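Local coordinates for cycloserine biosynthesis protein DcsG (Streptomyces lavendulae, PDB 6JIL) that catalyses the ATP- and magnesium-dependent ring closure of O-ureido-D-serine to the antibiotic D-cycloserine, at residues V135-D146 with R164-Q175. Residues are numbered along the deposited sequence; the frame is centred on the assembly and turned at random.
Sequences VVKPTDGCYSKD and RLLANGSHVILQ. With ADP (adenosine-5'-diphosphate), chain G.
Lys137 and Gln175 meet at the N6/N7 edge of the adenine on two central, antiparallel neighbours of the four-stranded sheet in the ATP-grasp fold, strands 133-138 and 172-176. Val135 pairs with Gln175 and Lys137 with Ile173 as hydrogen-bonded pairs, the straightest bond running from Ile173 N to Lys137 O (2.8 Å, 172° at the hydrogen). Just past the paired strands, Thr139 N still donates to His171 O.

On the ADP face the Lys137 chain turns at chi3 (76°), which carries NZ back over the neighbouring strand to Gln175 OE1 at 2.6 Å. The ammonium approaches from above the amide plane, and it also donates to N7 and O1A of ADP, tying base to alpha-phosphate. Gln175 OE1 in turn accepts from N6 of the adenine, while its NE2 is held by Thr108; with both ends of the amide engaged, its rotation is fixed. Val135 CG2 packs against the adenine at C6 (3.8 Å).

The opposite face is apolar and tightly filled. Val136 sends CG1 to Val172 CG1 and CG2 to Leu174 CD2, the Val136 and Leu174 side chains lying alongside each other, and Leu165 from the last turn of helix 155-167 lays CD1 against the Pro138 ring (3.8 Å to CD).

From the strand end, the segment continues through a type I' turn, Cys142 to Lys145, where Ser144 N donates to O3B of the beta-phosphate (2.7 Å). Packing gives way to polar contacts toward the solvent side. Exposed Arg164 forms an end-on salt bridge with partly exposed Asp146, Arg164 NH1 and NH2 both 3.0 Å from Asp146 OD1, the oxygen lying in the guanidinium plane but approached from above one face of the carboxylate, the two planes 60° apart.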
# COMPACT_ATOMS: atom_id res chain seq x y z
N VAL A 135 -10.37 -6.42 12.83
CA VAL A 135 -9.57 -7.06 11.80
C VAL A 135 -8.14 -7.27 12.26
O VAL A 135 -7.59 -6.44 12.98
CB VAL A 135 -9.55 -6.21 10.51
CG1 VAL A 135 -8.74 -6.91 9.41
CG2 VAL A 135 -10.97 -5.96 10.04
N VAL A 136 -7.57 -8.39 11.84
CA VAL A 136 -6.19 -8.72 12.15
C VAL A 136 -5.43 -8.70 10.83
O VAL A 136 -5.89 -9.22 9.83
CB VAL A 136 -6.05 -10.12 12.78
CG1 VAL A 136 -4.56 -10.52 12.84
CG2 VAL A 136 -6.67 -10.14 14.18
N LYS A 137 -4.25 -8.09 10.84
CA LYS A 137 -3.46 -8.03 9.63
C LYS A 137 -2.01 -7.70 9.96
O LYS A 137 -1.74 -7.00 10.93
CB LYS A 137 -4.01 -6.94 8.70
CG LYS A 137 -3.63 -5.54 9.14
CD LYS A 137 -4.16 -4.45 8.22
CE LYS A 137 -5.65 -4.20 8.43
NZ LYS A 137 -6.12 -3.00 7.68
N PRO A 138 -1.07 -8.21 9.15
CA PRO A 138 0.35 -7.95 9.36
C PRO A 138 0.62 -6.53 8.88
O PRO A 138 -0.05 -6.04 7.97
CB PRO A 138 1.02 -8.99 8.47
CG PRO A 138 0.05 -9.08 7.32
CD PRO A 138 -1.28 -9.14 8.03
N THR A 139 1.58 -5.85 9.49
CA THR A 139 1.88 -4.48 9.06
C THR A 139 2.64 -4.51 7.74
O THR A 139 2.66 -3.51 7.01
CB THR A 139 2.76 -3.77 10.07
OG1 THR A 139 4.02 -4.44 10.16
CG2 THR A 139 2.09 -3.74 11.42
N ASP A 140 3.27 -5.65 7.45
CA ASP A 140 4.04 -5.79 6.22
C ASP A 140 3.43 -6.78 5.23
O ASP A 140 3.94 -7.89 5.05
CB ASP A 140 5.49 -6.17 6.53
CG ASP A 140 5.63 -7.45 7.34
OD1 ASP A 140 6.77 -7.93 7.49
OD2 ASP A 140 4.61 -7.99 7.83
N GLY A 141 2.33 -6.37 4.59
CA GLY A 141 1.67 -7.22 3.62
C GLY A 141 0.98 -6.42 2.53
O GLY A 141 1.11 -5.20 2.46
N CYS A 142 0.26 -7.13 1.66
CA CYS A 142 -0.50 -6.52 0.57
C CYS A 142 -1.40 -7.57 -0.06
O CYS A 142 -1.33 -8.76 0.27
CB CYS A 142 0.44 -5.96 -0.52
SG CYS A 142 1.34 -7.20 -1.52
N TYR A 143 -2.26 -7.11 -0.96
CA TYR A 143 -3.17 -8.00 -1.67
C TYR A 143 -3.97 -8.90 -0.73
O TYR A 143 -4.16 -10.09 -1.01
CB TYR A 143 -2.36 -8.84 -2.66
CG TYR A 143 -3.10 -9.21 -3.92
CD1 TYR A 143 -3.68 -8.23 -4.73
CD2 TYR A 143 -3.22 -10.54 -4.31
CE1 TYR A 143 -4.35 -8.58 -5.90
CE2 TYR A 143 -3.89 -10.89 -5.47
CZ TYR A 143 -4.45 -9.91 -6.27
OH TYR A 143 -5.12 -10.26 -7.42
N SER A 144 -4.43 -8.34 0.38
CA SER A 144 -5.23 -9.07 1.36
C SER A 144 -4.49 -10.20 2.10
O SER A 144 -5.12 -11.00 2.78
CB SER A 144 -6.48 -9.66 0.70
OG SER A 144 -7.31 -8.64 0.17
N LYS A 145 -3.16 -10.26 1.99
CA LYS A 145 -2.41 -11.32 2.67
C LYS A 145 -2.60 -11.38 4.19
O LYS A 145 -2.42 -10.38 4.89
CB LYS A 145 -0.92 -11.22 2.36
CG LYS A 145 -0.15 -12.42 2.88
CD LYS A 145 1.33 -12.33 2.63
CE LYS A 145 2.00 -13.64 2.98
NZ LYS A 145 1.31 -14.75 2.25
N ASP A 146 -2.93 -12.56 4.68
CA ASP A 146 -3.15 -12.82 6.11
C ASP A 146 -4.03 -11.80 6.81
O ASP A 146 -3.84 -11.50 7.99
CB ASP A 146 -1.81 -12.93 6.84
CG ASP A 146 -0.98 -14.11 6.35
OD1 ASP A 146 -1.50 -15.23 6.30
OD2 ASP A 146 0.21 -13.91 6.02
N ARG A 164 0.62 -16.34 15.05
CA ARG A 164 1.21 -16.88 13.82
C ARG A 164 2.03 -15.82 13.10
O ARG A 164 3.07 -16.11 12.53
CB ARG A 164 0.10 -17.42 12.91
CG ARG A 164 0.57 -17.92 11.54
CD ARG A 164 -0.54 -18.67 10.78
NE ARG A 164 -1.64 -17.81 10.32
CZ ARG A 164 -1.59 -17.04 9.25
NH1 ARG A 164 -0.49 -17.00 8.50
NH2 ARG A 164 -2.63 -16.29 8.91
N LEU A 165 1.54 -14.58 13.13
CA LEU A 165 2.22 -13.47 12.46
C LEU A 165 3.45 -12.99 13.22
O LEU A 165 4.47 -12.65 12.63
CB LEU A 165 1.25 -12.30 12.25
CG LEU A 165 0.12 -12.59 11.26
CD1 LEU A 165 -0.73 -11.35 11.06
CD2 LEU A 165 0.73 -13.03 9.95
N LEU A 166 3.33 -12.94 14.54
CA LEU A 166 4.44 -12.51 15.37
C LEU A 166 5.58 -13.51 15.24
O LEU A 166 6.75 -13.14 15.18
CB LEU A 166 4.00 -12.41 16.84
CG LEU A 166 2.84 -11.45 17.12
CD1 LEU A 166 2.48 -11.50 18.59
CD2 LEU A 166 3.23 -10.03 16.70
N ALA A 167 5.21 -14.79 15.17
CA ALA A 167 6.19 -15.87 15.04
C ALA A 167 7.07 -15.68 13.82
O ALA A 167 8.24 -16.04 13.83
CB ALA A 167 5.48 -17.21 14.97
N ASN A 168 6.50 -15.11 12.76
CA ASN A 168 7.26 -14.87 11.54
C ASN A 168 8.03 -13.57 11.70
O ASN A 168 8.71 -13.12 10.78
CB ASN A 168 6.30 -14.81 10.34
CG ASN A 168 7.01 -14.53 9.02
OD1 ASN A 168 8.10 -15.05 8.77
ND2 ASN A 168 6.39 -13.72 8.17
N GLY A 169 7.91 -12.96 12.88
CA GLY A 169 8.62 -11.73 13.15
C GLY A 169 8.01 -10.48 12.54
O GLY A 169 8.70 -9.49 12.32
N SER A 170 6.71 -10.51 12.26
CA SER A 170 6.02 -9.36 11.69
C SER A 170 5.26 -8.64 12.80
O SER A 170 4.87 -9.26 13.79
CB SER A 170 5.00 -9.80 10.63
OG SER A 170 5.59 -10.46 9.53
N HIS A 171 5.06 -7.34 12.64
CA HIS A 171 4.28 -6.59 13.62
C HIS A 171 2.84 -6.81 13.16
O HIS A 171 2.59 -7.00 11.98
CB HIS A 171 4.60 -5.09 13.57
CG HIS A 171 5.77 -4.70 14.41
ND1 HIS A 171 7.07 -5.08 14.12
CD2 HIS A 171 5.85 -3.95 15.54
CE1 HIS A 171 7.89 -4.58 15.02
NE2 HIS A 171 7.17 -3.89 15.90
N VAL A 172 1.89 -6.80 14.09
CA VAL A 172 0.50 -7.02 13.74
C VAL A 172 -0.35 -5.83 14.10
O VAL A 172 -0.18 -5.22 15.15
CB VAL A 172 -0.07 -8.27 14.47
CG1 VAL A 172 -1.54 -8.46 14.13
CG2 VAL A 172 0.74 -9.50 14.07
N ILE A 173 -1.28 -5.49 13.21
CA ILE A 173 -2.17 -4.37 13.45
C ILE A 173 -3.58 -4.86 13.74
O ILE A 173 -4.08 -5.75 13.07
CB ILE A 173 -2.19 -3.39 12.23
CG1 ILE A 173 -0.96 -2.49 12.29
CG2 ILE A 173 -3.45 -2.55 12.24
CD1 ILE A 173 -0.86 -1.52 11.15
N LEU A 174 -4.18 -4.28 14.77
CA LEU A 174 -5.55 -4.61 15.16
C LEU A 174 -6.38 -3.36 14.90
O LEU A 174 -6.02 -2.27 15.34
CB LEU A 174 -5.61 -4.96 16.65
CG LEU A 174 -4.79 -6.15 17.16
CD1 LEU A 174 -4.98 -6.31 18.66
CD2 LEU A 174 -5.21 -7.41 16.43
N GLN A 175 -7.48 -3.51 14.17
CA GLN A 175 -8.35 -2.37 13.90
C GLN A 175 -9.81 -2.76 14.02
O GLN A 175 -10.18 -3.91 13.77
CB GLN A 175 -8.16 -1.83 12.47
CG GLN A 175 -6.75 -1.52 12.03
CD GLN A 175 -6.69 -1.08 10.58
OE1 GLN A 175 -7.25 -1.72 9.70
NE2 GLN A 175 -5.99 0.02 10.32
PB ADP G . -3.74 -4.86 2.13
O1B ADP G . -4.80 -4.44 0.99
O2B ADP G . -2.45 -4.07 1.95
O3B ADP G . -3.44 -6.37 2.00
PA ADP G . -5.70 -3.70 3.68
O1A ADP G . -5.61 -2.73 4.77
O2A ADP G . -5.97 -2.90 2.33
O3A ADP G . -4.30 -4.55 3.64
O5' ADP G . -6.90 -4.72 4.02
C5' ADP G . -7.26 -5.44 2.84
C4' ADP G . -8.79 -5.40 2.69
O4' ADP G . -9.41 -5.84 3.92
C3' ADP G . -9.28 -3.98 2.43
O3' ADP G . -9.32 -3.69 1.03
C2' ADP G . -10.66 -3.96 3.09
O2' ADP G . -11.68 -4.38 2.18
C1' ADP G . -10.49 -4.93 4.28
N9 ADP G . -10.18 -4.20 5.54
C8 ADP G . -8.97 -4.14 6.19
N7 ADP G . -9.07 -3.46 7.29
C5 ADP G . -10.34 -3.03 7.43
C6 ADP G . -11.08 -2.45 8.50
N6 ADP G . -10.43 -2.00 9.65
N1 ADP G . -12.42 -2.36 8.39
C2 ADP G . -13.06 -2.80 7.31
N3 ADP G . -12.41 -3.36 6.29
C4 ADP G . -11.08 -3.49 6.30
O HOH W 1 6.14 -6.41 10.40